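Local coordinates for protein Ser-thr phosphatase MSPP (Mycobacterium smegmatis, PDB 2JFR) that probably dephosphorylates phosphoserine and phosphothreonine residues of proteins, as a metal-dependent phosphatase of the PPM (PP2C) family, at residues D179-S185 / T227-L233; L196-A201 / R212-V216. All blocks are in the same frame, centred on the assembly; numbering follows the deposited sequence. Where two conformers were deposited one is given.

Contact 1 pairs two inner, adjacent strands of one sheet of the PP2C beta sandwich, and contact 2 the two helices that follow the first of these strands, so 196-201 and 212-216 are nested in the chain loop closed by 179-185 and 227-233. Their centres lie about 12 Å apart. The join is partly polar, through Arg180 NH1 and Ala201 O at 2.8 Å, a probable hydrogen bond, and partly apolar, with Leu182 CD1 4.0 Å from Leu213 CD1. Contact 1 comes closer to the metals: the side chain of Ser185 is about 5 Å from the manganese ion, whereas that of Ile197 is about 13 Å from it and about 11 Å from a magnesium ion.

Contact 1. Residues D179-S185 / T227-L233; sequences DRLLISS and TVVVIDL
Strands 180-184 and 227-233 run antiparallel, their axes 4.7 Å apart at 164°, with Leu181-Ile231 and Ile183-Val229 as hydrogen-bonded pairs. Each pair is closed by two backbone bonds. At one end Leu233 N reaches Asp179 O; at the other Ser185 N donates to Thr227 O, while Thr227 N turns to Ser185 OG (3.1 Å).

Arg180 and Asp232 lie side by side and point the same way. The guanidinium grips the carboxylate side-on: Arg180 NE bonds Asp232 OD1 at 2.8 Å, and Arg180 NH2 meets the syn lone pair of Asp232 OD2 at 3.1 Å, the N-H...O angle there being 169°. The bend at chi3 (-77°) turns the group over Val230, whose CG1 packs on one guanidinium face 3.4 Å from Arg180 NE. Ser203 O and Ala201 O hold Arg180 NH1, which helps fix the plane. On the same side of the sheet as Arg180, Leu182 CD1 rests against both Val228 CB and Val230 CG2, 3.8 Å from each. On the opposite side, Leu181 CG touches Leu233 CD1 at 4.1 Å.

Ser185 OG also hydrogen-bonds Asp23 OD2, and the Ser185 side chain lies about 4 Å from those of the metal ligands Asp36 and Asp186. In the PP2C beta sandwich, strands 115-119 and 5-13 flank the pair; helix 206-219 packs on the Val228-Val230 face, and strand 31-38 of the second sheet on the Ile183-Val229 face.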
# COMPACT_ATOMS: atom_id res chain seq x y z
N ASP A 179 -3.00 -1.92 18.32
CA ASP A 179 -3.33 -1.31 17.04
C ASP A 179 -3.33 -2.35 15.94
O ASP A 179 -2.67 -3.39 16.02
CB ASP A 179 -2.35 -0.21 16.71
CG ASP A 179 -2.38 1.01 17.56
OD1 ASP A 179 -3.41 1.27 18.20
OD2 ASP A 179 -1.39 1.74 17.54
N ARG A 180 -4.03 -2.03 14.87
CA ARG A 180 -4.00 -2.76 13.65
C ARG A 180 -3.53 -1.82 12.55
O ARG A 180 -4.00 -0.68 12.49
CB ARG A 180 -5.36 -3.36 13.32
CG ARG A 180 -5.49 -3.96 11.95
CD ARG A 180 -6.83 -4.65 11.77
NE ARG A 180 -6.80 -5.94 12.47
CZ ARG A 180 -7.84 -6.74 12.55
NH1 ARG A 180 -8.99 -6.41 12.00
NH2 ARG A 180 -7.71 -7.88 13.19
N LEU A 181 -2.63 -2.29 11.69
CA LEU A 181 -2.25 -1.54 10.51
C LEU A 181 -2.87 -2.22 9.30
O LEU A 181 -2.97 -3.44 9.24
CB LEU A 181 -0.73 -1.50 10.36
CG LEU A 181 0.02 -0.90 11.51
CD1 LEU A 181 1.51 -0.93 11.23
CD2 LEU A 181 -0.42 0.55 11.79
N LEU A 182 -3.26 -1.40 8.33
CA LEU A 182 -3.80 -1.87 7.06
C LEU A 182 -3.08 -1.17 5.97
O LEU A 182 -3.08 0.08 5.92
CB LEU A 182 -5.30 -1.57 6.99
CG LEU A 182 -5.96 -1.76 5.58
CD1 LEU A 182 -5.94 -3.18 5.15
CD2 LEU A 182 -7.41 -1.24 5.62
N ILE A 183 -2.51 -1.91 5.03
CA ILE A 183 -2.01 -1.36 3.79
C ILE A 183 -3.01 -1.78 2.71
O ILE A 183 -3.37 -2.97 2.65
CB ILE A 183 -0.62 -1.84 3.41
CG1 ILE A 183 0.37 -1.79 4.57
CG2 ILE A 183 -0.12 -1.03 2.23
CD1 ILE A 183 1.69 -2.45 4.26
N SER A 184 -3.45 -0.88 1.86
CA SER A 184 -4.38 -1.24 0.81
C SER A 184 -4.01 -0.57 -0.49
O SER A 184 -3.51 0.54 -0.51
CB SER A 184 -5.76 -0.81 1.23
OG SER A 184 -6.75 -1.27 0.33
N SER A 185 -4.35 -1.24 -1.60
CA SER A 185 -4.42 -0.51 -2.85
C SER A 185 -5.65 0.40 -2.82
O SER A 185 -6.57 0.25 -2.01
CB SER A 185 -4.41 -1.41 -4.06
OG SER A 185 -5.56 -2.24 -4.07
N THR A 227 -6.35 -4.98 -2.94
CA THR A 227 -5.37 -5.78 -2.20
C THR A 227 -5.18 -5.16 -0.85
O THR A 227 -5.02 -3.95 -0.75
CB THR A 227 -4.07 -5.82 -3.01
OG1 THR A 227 -4.37 -6.38 -4.28
CG2 THR A 227 -2.99 -6.67 -2.34
N VAL A 228 -5.16 -5.99 0.17
CA VAL A 228 -5.07 -5.56 1.55
C VAL A 228 -4.08 -6.43 2.32
O VAL A 228 -4.01 -7.65 2.13
CB VAL A 228 -6.46 -5.55 2.21
CG1 VAL A 228 -7.35 -4.49 1.62
CG2 VAL A 228 -7.13 -6.92 2.16
N VAL A 229 -3.36 -5.77 3.22
CA VAL A 229 -2.45 -6.42 4.15
C VAL A 229 -2.79 -5.87 5.53
O VAL A 229 -2.77 -4.65 5.74
CB VAL A 229 -1.00 -6.13 3.81
CG1 VAL A 229 -0.07 -6.77 4.84
CG2 VAL A 229 -0.66 -6.61 2.41
N VAL A 230 -3.12 -6.77 6.47
CA VAL A 230 -3.48 -6.41 7.83
C VAL A 230 -2.42 -6.92 8.75
O VAL A 230 -2.01 -8.09 8.65
CB VAL A 230 -4.88 -6.98 8.16
CG1 VAL A 230 -5.17 -6.96 9.65
CG2 VAL A 230 -5.94 -6.21 7.45
N ILE A 231 -1.99 -6.09 9.69
CA ILE A 231 -0.96 -6.44 10.68
C ILE A 231 -1.50 -6.08 12.05
O ILE A 231 -1.85 -4.92 12.31
CB ILE A 231 0.34 -5.65 10.42
CG1 ILE A 231 0.82 -5.73 8.96
CG2 ILE A 231 1.41 -6.12 11.36
CD1 ILE A 231 1.46 -4.49 8.49
N ASP A 232 -1.57 -7.07 12.95
CA ASP A 232 -2.00 -6.88 14.33
C ASP A 232 -0.78 -6.73 15.22
O ASP A 232 0.07 -7.61 15.21
CB ASP A 232 -2.87 -8.04 14.79
CG ASP A 232 -4.31 -7.85 14.38
OD1 ASP A 232 -4.80 -6.72 14.26
OD2 ASP A 232 -4.95 -8.91 14.19
N LEU A 233 -0.72 -5.65 16.00
CA LEU A 233 0.44 -5.33 16.80
C LEU A 233 0.22 -5.72 18.28
O LEU A 233 -0.90 -5.60 18.80
CB LEU A 233 0.75 -3.85 16.72
CG LEU A 233 1.02 -3.32 15.32
CD1 LEU A 233 1.24 -1.82 15.33
CD2 LEU A 233 2.16 -4.07 14.65

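Contact 2. Residues L196-A201 / R212-V216; sequences LIVDAA and RLVEV
Ala200 presents its methyl to helix 212-216, where Ala200 CB lies 3.7 Å from Arg212 CB and also meets Leu213 CD2 and Val216 CG2. The small side chain is consistent with the 8.6 Å approach of the axes of these short segments, antiparallel at 160°. Leu213 CD2 enters this tight part, touching Ile197 O at 3.6 Å and also Ala201 CB. Val216 splits its branches: with CG1 anti to the backbone N (chi1 166°), that branch goes to buried Ile197 CG1, whereas CG2 meets Leu196 CG at the exposed, looser end. Leu188 backs Ile197 and Leu213, and Met123 packs on Ile197 and Ala201.

The more exposed side holds the polar pair as well as Leu196. Arg212 bends at chi3 and lays one guanidinium face over Ala200 CA. Its edge meets Asp199, the two planes 78° apart; the modelled 2.4 Å from Arg212 NH2 to Asp199 OD2 is too short to trust, although a salt bridge is evident. A water donates to Asp199 OD1 (2.8 Å) and weakly accepts from Arg212 NH1, which is also bonded to Ser203 OG.

Dispersion contacts around an alanine thus join this helical hairpin; opposite charges and a weakly bridging water close its outer edge, where solvent probably weakens the attraction.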
# COMPACT_ATOMS: atom_id res chain seq x y z
N LEU A 196 -18.93 0.45 6.14
CA LEU A 196 -18.77 -1.00 5.95
C LEU A 196 -17.33 -1.41 5.73
O LEU A 196 -16.91 -2.48 6.17
CB LEU A 196 -19.75 -1.29 4.82
CG LEU A 196 -19.84 -2.79 4.58
CD1 LEU A 196 -20.49 -3.50 5.75
CD2 LEU A 196 -20.63 -3.00 3.30
N ILE A 197 -16.51 -0.54 5.12
CA ILE A 197 -15.07 -0.77 5.08
C ILE A 197 -14.52 -0.89 6.49
O ILE A 197 -13.75 -1.80 6.79
CB ILE A 197 -14.33 0.31 4.28
CG1 ILE A 197 -14.76 0.27 2.80
CG2 ILE A 197 -12.83 0.14 4.43
CD1 ILE A 197 -14.27 1.46 2.01
N VAL A 198 -14.89 0.04 7.37
CA VAL A 198 -14.39 0.01 8.73
C VAL A 198 -14.88 -1.21 9.46
O VAL A 198 -14.12 -1.83 10.22
CB VAL A 198 -14.76 1.31 9.46
CG1 VAL A 198 -14.34 1.19 10.94
CG2 VAL A 198 -14.08 2.50 8.78
N ASP A 199 -16.14 -1.59 9.24
CA ASP A 199 -16.68 -2.84 9.86
C ASP A 199 -15.80 -4.07 9.45
O ASP A 199 -15.40 -4.88 10.26
CB ASP A 199 -18.13 -3.02 9.45
CG ASP A 199 -18.74 -4.33 9.79
OD1 ASP A 199 -18.88 -4.47 11.02
OD2 ASP A 199 -19.15 -5.16 8.92
N ALA A 200 -15.50 -4.14 8.14
CA ALA A 200 -14.63 -5.24 7.70
C ALA A 200 -13.25 -5.14 8.31
O ALA A 200 -12.66 -6.13 8.76
CB ALA A 200 -14.57 -5.21 6.16
N ALA A 201 -12.66 -3.94 8.31
CA ALA A 201 -11.30 -3.72 8.74
C ALA A 201 -11.10 -4.00 10.25
O ALA A 201 -9.96 -4.21 10.64
CB ALA A 201 -10.86 -2.32 8.45
N ARG A 212 -13.16 -10.04 4.25
CA ARG A 212 -14.29 -9.14 4.25
C ARG A 212 -13.98 -7.84 3.53
O ARG A 212 -14.86 -7.29 2.87
CB ARG A 212 -14.76 -8.88 5.66
CG ARG A 212 -15.31 -10.16 6.33
CD ARG A 212 -15.99 -9.86 7.61
NE ARG A 212 -17.12 -8.97 7.52
CZ ARG A 212 -17.39 -8.08 8.50
NH1 ARG A 212 -16.72 -7.85 9.63
NH2 ARG A 212 -18.42 -7.38 8.24
N LEU A 213 -12.76 -7.34 3.63
CA LEU A 213 -12.39 -6.12 2.95
C LEU A 213 -12.52 -6.24 1.44
O LEU A 213 -13.09 -5.42 0.76
CB LEU A 213 -11.00 -5.65 3.32
CG LEU A 213 -10.88 -5.04 4.72
CD1 LEU A 213 -9.46 -5.06 5.20
CD2 LEU A 213 -11.47 -3.62 4.72
N VAL A 214 -11.97 -7.34 0.89
CA VAL A 214 -12.08 -7.44 -0.56
C VAL A 214 -13.52 -7.78 -0.93
O VAL A 214 -13.97 -7.31 -2.00
CB VAL A 214 -11.06 -8.44 -1.15
CG1 VAL A 214 -9.64 -8.00 -0.84
CG2 VAL A 214 -11.30 -9.84 -0.64
N GLU A 215 -14.30 -8.47 -0.12
CA GLU A 215 -15.72 -8.66 -0.42
C GLU A 215 -16.48 -7.35 -0.43
O GLU A 215 -17.31 -7.15 -1.30
CB GLU A 215 -16.32 -9.63 0.58
CG GLU A 215 -15.77 -11.06 0.46
CD GLU A 215 -16.27 -12.03 1.55
OE1 GLU A 215 -17.04 -11.56 2.45
OE2 GLU A 215 -15.97 -13.27 1.56
N VAL A 216 -16.21 -6.47 0.53
CA VAL A 216 -16.87 -5.18 0.54
C VAL A 216 -16.58 -4.43 -0.78
O VAL A 216 -17.49 -3.86 -1.40
CB VAL A 216 -16.43 -4.38 1.76
CG1 VAL A 216 -16.83 -2.92 1.62
CG2 VAL A 216 -17.05 -5.01 3.01
O HOH W 1 -19.12 -7.22 11.72